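Local atomic coordinates of polycyclic ketone monooxygenase (Myceliophthora thermophila, PDB entry 5MQ6), a protein that uses FAD and NADPH to carry out Baeyer-Villiger oxidation, inserting one oxygen atom beside the carbonyl of ketones, notably bulky polycyclic ones, to give esters or lactones. Residues H443-D448 with L460-K465; A401-I406 with K415-Y420. All blocks are in the same frame, centred on the assembly; numbering follows the deposited sequence.

Interaction 1: residues H443-D448 with L460-K465; sequences HLVDTD and LVVADK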
loop_
_atom_site.group_PDB
_atom_site.type_symbol
_atom_site.label_atom_id
_atom_site.label_comp_id
_atom_site.label_asym_id
_atom_site.label_seq_id
_atom_site.Cartn_x
_atom_site.Cartn_y
_atom_site.Cartn_z
ATOM N N HIS A 443 2.875 -22.347 -18.617
ATOM C CA HIS A 443 2.360 -23.418 -17.787
ATOM C C HIS A 443 1.997 -22.962 -16.411
ATOM O O HIS A 443 2.815 -22.499 -15.668
ATOM C CB HIS A 443 3.432 -24.491 -17.676
ATOM C CG HIS A 443 4.105 -24.759 -18.990
ATOM N ND1 HIS A 443 3.473 -25.412 -20.034
ATOM C CD2 HIS A 443 5.312 -24.371 -19.455
ATOM C CE1 HIS A 443 4.283 -25.452 -21.071
ATOM N NE2 HIS A 443 5.404 -24.821 -20.751
ATOM N N LEU A 444 0.740 -23.094 -16.061
ATOM C CA LEU A 444 0.297 -22.853 -14.725
ATOM C C LEU A 444 0.682 -24.042 -13.873
ATOM O O LEU A 444 0.387 -25.138 -14.200
ATOM C CB LEU A 444 -1.213 -22.582 -14.672
ATOM C CG LEU A 444 -1.760 -22.324 -13.235
ATOM C CD1 LEU A 444 -1.155 -21.085 -12.557
ATOM C CD2 LEU A 444 -3.263 -22.219 -13.232
ATOM N N VAL A 445 1.377 -23.806 -12.790
ATOM C CA VAL A 445 1.660 -24.800 -11.786
ATOM C C VAL A 445 0.876 -24.502 -10.509
ATOM O O VAL A 445 1.326 -23.769 -9.603
ATOM C CB VAL A 445 3.211 -24.874 -11.506
ATOM C CG1 VAL A 445 3.559 -25.995 -10.530
ATOM C CG2 VAL A 445 4.004 -25.012 -12.811
ATOM N N ASP A 446 -0.304 -25.086 -10.382
ATOM C CA ASP A 446 -1.086 -24.924 -9.118
ATOM C C ASP A 446 -0.476 -25.705 -7.983
ATOM O O ASP A 446 0.014 -26.795 -8.203
ATOM C CB ASP A 446 -2.541 -25.346 -9.300
ATOM C CG ASP A 446 -3.387 -24.890 -8.199
ATOM O OD1 ASP A 446 -3.511 -23.664 -8.060
ATOM O OD2 ASP A 446 -3.888 -25.719 -7.414
ATOM N N THR A 447 -0.541 -25.184 -6.764
ATOM C CA THR A 447 -0.018 -25.877 -5.601
ATOM C C THR A 447 -1.113 -26.302 -4.658
ATOM O O THR A 447 -0.851 -26.540 -3.473
ATOM C CB THR A 447 0.955 -25.015 -4.796
ATOM O OG1 THR A 447 0.248 -23.896 -4.293
ATOM C CG2 THR A 447 2.094 -24.547 -5.634
ATOM N N ASP A 448 -2.340 -26.344 -5.171
ATOM C CA ASP A 448 -3.530 -26.726 -4.418
ATOM C C ASP A 448 -3.669 -26.018 -3.102
ATOM O O ASP A 448 -4.071 -26.626 -2.140
ATOM C CB ASP A 448 -3.506 -28.238 -4.207
ATOM C CG ASP A 448 -4.876 -28.838 -4.027
ATOM O OD1 ASP A 448 -5.928 -28.138 -4.126
ATOM O OD2 ASP A 448 -4.886 -30.057 -3.791
ATOM N N LEU A 460 12.448 -25.755 -8.560
ATOM C CA LEU A 460 11.461 -25.914 -7.475
ATOM C C LEU A 460 10.825 -27.302 -7.485
ATOM O O LEU A 460 10.754 -27.957 -8.515
ATOM C CB LEU A 460 10.333 -24.862 -7.612
ATOM C CG LEU A 460 10.522 -23.355 -7.392
ATOM C CD1 LEU A 460 11.382 -23.097 -6.171
ATOM C CD2 LEU A 460 11.115 -22.660 -8.591
ATOM N N VAL A 461 10.303 -27.696 -6.348
ATOM C CA VAL A 461 9.490 -28.888 -6.249
ATOM C C VAL A 461 8.074 -28.523 -5.732
ATOM O O VAL A 461 7.882 -27.686 -4.820
ATOM C CB VAL A 461 10.204 -30.044 -5.481
ATOM C CG1 VAL A 461 11.347 -29.511 -4.663
ATOM C CG2 VAL A 461 9.275 -30.889 -4.588
ATOM N N VAL A 462 7.089 -29.131 -6.392
ATOM C CA VAL A 462 5.698 -29.078 -6.003
ATOM C C VAL A 462 5.178 -30.506 -6.055
ATOM O O VAL A 462 5.294 -31.150 -7.107
ATOM C CB VAL A 462 4.874 -28.234 -7.003
ATOM C CG1 VAL A 462 3.381 -28.273 -6.644
ATOM C CG2 VAL A 462 5.403 -26.809 -7.053
ATOM N N ALA A 463 4.571 -30.960 -4.952
ATOM C CA ALA A 463 4.086 -32.345 -4.772
ATOM C C ALA A 463 5.058 -33.346 -5.386
ATOM O O ALA A 463 4.700 -34.137 -6.257
ATOM C CB ALA A 463 2.669 -32.520 -5.333
ATOM N N ASP A 464 6.315 -33.237 -4.984
ATOM C CA ASP A 464 7.369 -34.143 -5.453
ATOM C C ASP A 464 7.658 -34.115 -6.931
ATOM O O ASP A 464 8.567 -34.772 -7.353
ATOM C CB ASP A 464 7.095 -35.587 -4.992
ATOM C CG ASP A 464 7.107 -35.698 -3.501
ATOM O OD1 ASP A 464 8.128 -35.300 -2.915
ATOM O OD2 ASP A 464 6.103 -36.143 -2.905
ATOM N N LYS A 465 6.906 -33.383 -7.741
ATOM C CA LYS A 465 7.341 -33.184 -9.101
ATOM C C LYS A 465 8.341 -32.046 -9.016
ATOM O O LYS A 465 8.251 -31.205 -8.104
ATOM C CB LYS A 465 6.178 -32.830 -10.008
ATOM C CG LYS A 465 6.314 -33.416 -11.394
ATOM C CD LYS A 465 6.132 -32.449 -12.556
ATOM C CE LYS A 465 6.885 -32.982 -13.779
ATOM N NZ LYS A 465 6.334 -32.537 -15.079
#
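Val462 meets Val445, Asp446 and Thr447 through its two methyl groups, and every touch across this contact is of van der Waals kind. CG2 of Val462 lies 4.0 Å from CG1 of Val445, the two valines slanting across one another. The other branch, CG1 of Val462, approaches the backbone, 4.0 Å from O of Asp446, and lies 4.1 Å from CG2 of Thr447, whose side chain it crosses nearly at a right angle. With CG1 trans to the backbone N (chi1 176°), Val462 spreads its branches to reach both ends of 445-447; a beta-branched residue suits such a place.

The hydrogen bonds are local or lead outward. Asp446, its CB directed away from Val462, accepts from N of Asp448 at OD2 (2.8 Å), an Asx turn in which the donor stands well above the carboxylate plane. Thr447 suits the border because it is two-faced: its methyl joins Val462, while OG1 is hydrogen-bonded to O of Gln299 and N of Gly451. On the other side, a type I' turn from Val462 to Lys465 is closed by N of Lys465 on O of Val462 (2.8 Å).

With no hydrogen bond between the segments, the edge strand of the parallel sheet and the small antiparallel sheet remain separate sheets here, joined by apolar contact close to the NADPH site.

Interaction 2: residues A401-I406 with K415-Y420; sequences ARTDSI and KLKAWY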
loop_
_atom_site.group_PDB
_atom_site.type_symbol
_atom_site.label_atom_id
_atom_site.label_comp_id
_atom_site.label_asym_id
_atom_site.label_seq_id
_atom_site.Cartn_x
_atom_site.Cartn_y
_atom_site.Cartn_z
ATOM N N ALA A 401 -16.854 -16.519 -14.584
ATOM C CA ALA A 401 -17.357 -16.771 -15.939
ATOM C C ALA A 401 -16.450 -16.166 -16.997
ATOM O O ALA A 401 -16.246 -16.764 -18.077
ATOM C CB ALA A 401 -18.729 -16.149 -16.055
ATOM N N ARG A 402 -15.928 -14.970 -16.703
ATOM C CA ARG A 402 -15.004 -14.311 -17.594
ATOM C C ARG A 402 -13.798 -15.229 -17.777
ATOM O O ARG A 402 -13.302 -15.457 -18.910
ATOM C CB ARG A 402 -14.546 -12.919 -17.063
ATOM C CG ARG A 402 -13.597 -12.275 -18.024
ATOM C CD ARG A 402 -13.524 -10.745 -18.111
ATOM N NE ARG A 402 -12.278 -10.484 -17.611
ATOM C CZ ARG A 402 -11.178 -10.017 -18.147
ATOM N NH1 ARG A 402 -11.053 -9.335 -19.235
ATOM N NH2 ARG A 402 -10.186 -10.094 -17.346
ATOM N N THR A 403 -13.333 -15.787 -16.682
ATOM C CA THR A 403 -12.165 -16.677 -16.705
ATOM C C THR A 403 -12.510 -17.909 -17.508
ATOM O O THR A 403 -11.754 -18.318 -18.372
ATOM C CB THR A 403 -11.755 -17.063 -15.253
ATOM O OG1 THR A 403 -11.274 -15.892 -14.579
ATOM C CG2 THR A 403 -10.691 -18.098 -15.205
ATOM N N ASP A 404 -13.672 -18.460 -17.211
ATOM C CA ASP A 404 -14.201 -19.581 -18.000
ATOM C C ASP A 404 -14.187 -19.354 -19.521
ATOM O O ASP A 404 -13.708 -20.201 -20.260
ATOM C CB ASP A 404 -15.549 -20.044 -17.421
ATOM C CG ASP A 404 -15.386 -21.348 -16.731
ATOM O OD1 ASP A 404 -15.235 -22.317 -17.442
ATOM O OD2 ASP A 404 -15.297 -21.464 -15.505
ATOM N N SER A 405 -14.599 -18.188 -19.951
ATOM C CA SER A 405 -14.665 -17.849 -21.369
ATOM C C SER A 405 -13.321 -17.624 -22.057
ATOM O O SER A 405 -13.202 -17.849 -23.208
ATOM C CB SER A 405 -15.532 -16.589 -21.535
ATOM O OG SER A 405 -14.910 -15.405 -20.963
ATOM N N ILE A 406 -12.309 -17.143 -21.353
ATOM C CA ILE A 406 -11.044 -16.772 -21.989
ATOM C C ILE A 406 -10.112 -17.969 -22.046
ATOM O O ILE A 406 -9.435 -18.199 -23.020
ATOM C CB ILE A 406 -10.383 -15.625 -21.196
ATOM C CG1 ILE A 406 -11.139 -14.312 -21.440
ATOM C CG2 ILE A 406 -8.890 -15.497 -21.530
ATOM C CD1 ILE A 406 -10.895 -13.289 -20.339
ATOM N N LYS A 415 -8.248 -23.975 -12.471
ATOM C CA LYS A 415 -7.220 -23.566 -11.512
ATOM C C LYS A 415 -7.079 -22.042 -11.388
ATOM O O LYS A 415 -6.559 -21.544 -10.388
ATOM C CB LYS A 415 -5.879 -24.185 -11.912
ATOM C CG LYS A 415 -5.851 -25.662 -11.657
ATOM C CD LYS A 415 -4.753 -26.302 -12.464
ATOM C CE LYS A 415 -4.576 -27.749 -12.031
ATOM N NZ LYS A 415 -3.566 -28.420 -12.902
ATOM N N LEU A 416 -7.563 -21.308 -12.379
ATOM C CA LEU A 416 -7.435 -19.869 -12.398
ATOM C C LEU A 416 -8.592 -19.124 -11.780
ATOM O O LEU A 416 -8.524 -17.908 -11.632
ATOM C CB LEU A 416 -7.184 -19.408 -13.801
ATOM C CG LEU A 416 -5.740 -19.650 -14.312
ATOM C CD1 LEU A 416 -5.651 -19.388 -15.795
ATOM C CD2 LEU A 416 -4.731 -18.745 -13.545
ATOM N N LYS A 417 -9.645 -19.867 -11.457
ATOM C CA LYS A 417 -10.861 -19.369 -10.888
ATOM C C LYS A 417 -10.624 -19.133 -9.424
ATOM O O LYS A 417 -10.098 -20.030 -8.729
ATOM C CB LYS A 417 -12.024 -20.349 -11.078
ATOM C CG LYS A 417 -12.700 -20.073 -12.412
ATOM C CD LYS A 417 -14.039 -20.763 -12.547
ATOM C CE LYS A 417 -13.866 -22.090 -13.199
ATOM N NZ LYS A 417 -15.232 -22.596 -13.525
ATOM N N ALA A 418 -10.999 -17.947 -8.946
ATOM C CA ALA A 418 -10.891 -17.674 -7.523
ATOM C C ALA A 418 -12.240 -17.821 -6.865
ATOM O O ALA A 418 -13.252 -17.363 -7.422
ATOM C CB ALA A 418 -10.341 -16.284 -7.310
ATOM N N TRP A 419 -12.219 -18.442 -5.673
ATOM C CA TRP A 419 -13.384 -18.785 -4.900
ATOM C C TRP A 419 -13.335 -18.154 -3.516
ATOM O O TRP A 419 -13.218 -18.825 -2.504
ATOM C CB TRP A 419 -13.459 -20.292 -4.726
ATOM C CG TRP A 419 -13.634 -20.974 -5.994
ATOM C CD1 TRP A 419 -12.644 -21.522 -6.740
ATOM C CD2 TRP A 419 -14.850 -21.160 -6.728
ATOM N NE1 TRP A 419 -13.148 -22.058 -7.894
ATOM C CE2 TRP A 419 -14.505 -21.833 -7.937
ATOM C CE3 TRP A 419 -16.183 -20.855 -6.484
ATOM C CZ2 TRP A 419 -15.465 -22.269 -8.884
ATOM C CZ3 TRP A 419 -17.153 -21.259 -7.455
ATOM C CH2 TRP A 419 -16.784 -21.951 -8.634
ATOM N N TYR A 420 -13.452 -16.863 -3.496
ATOM C CA TYR A 420 -13.541 -16.114 -2.263
ATOM C C TYR A 420 -14.276 -14.819 -2.565
ATOM O O TYR A 420 -14.239 -14.375 -3.694
ATOM C CB TYR A 420 -12.156 -15.758 -1.696
ATOM C CG TYR A 420 -11.157 -15.250 -2.674
ATOM C CD1 TYR A 420 -11.167 -13.923 -3.134
ATOM C CD2 TYR A 420 -10.171 -16.081 -3.156
ATOM C CE1 TYR A 420 -10.208 -13.459 -4.042
ATOM C CE2 TYR A 420 -9.210 -15.638 -4.033
ATOM C CZ TYR A 420 -9.252 -14.346 -4.469
ATOM O OH TYR A 420 -8.364 -13.998 -5.372
HETATM O O HOH W 1 -9.929 -15.023 -12.381
#
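Thr403 points its methyl group at Leu416 and Lys417, and CG2 sits against these two neighbours in sequence: CB of Leu416 at 4.0 Å and CG of Lys417 at 4.0 Å. The side chains of Thr403 and Leu416 lie roughly perpendicular to one another, whereas Thr403 and Lys417 meet at a slant. What aims the methyl is the first torsion of Thr403 (chi1 -67°), which sets CG2 trans to the backbone N and OG1 beside it.

That rotation also serves the hydroxyl. OG1 of Thr403 is hydrogen-bonded to O of Val399 one helical turn earlier, and it accepts from a water 2.7 Å away; the same water donates a longer bond, 3.3 Å, to O of Leu416. Threonine thus suits the seam, offering a methyl to the aliphatic carbons and an oxygen to the water bridge.

Farther out, Lys417 lays its aliphatic part by Thr403 and then bends at chi3 (-92°), which in the model brings NZ to the carboxylate of Asp404. The two side chains slant across each other and form a salt bridge through OD2, but these atoms are modelled too close together, so its exact geometry is doubtful. A long, flexible lysine can serve both a methyl and a charge. Leu416, meanwhile, reaches past the seam to Phe437 and Leu444.

The contact is therefore graded: an apolar centre of methyl and methylene groups, one bridging water, and a charge pair of uncertain geometry at the more exposed margin, together joining the last turn of helix 378-406 to segment 415-420.

How the interactions relate
The centres of interactions 1 and 2 lie about 19 Å apart, and all of 401-420 precedes 443-465 in the sequence. They meet directly through strand 442-446 and helix 410-416: CD2 of Leu444 packs 3.5 Å from CB of Lys415 and 3.7 Å from CG of Leu416. Gln299 links them as well, its NE2 hydrogen-bonding both OD1 of Asp446 and O of Lys415. Interaction 1 is the nearer of the two to the bound NADPH. The side chain of Thr447 comes within about 5 Å of the nucleotide and about 4 Å of that of Val452, an NADPH-binding residue, whereas the side chain of Leu416 stays about 10 Å from the nucleotide, though about 6 Å from that of NADPH-binding Thr277.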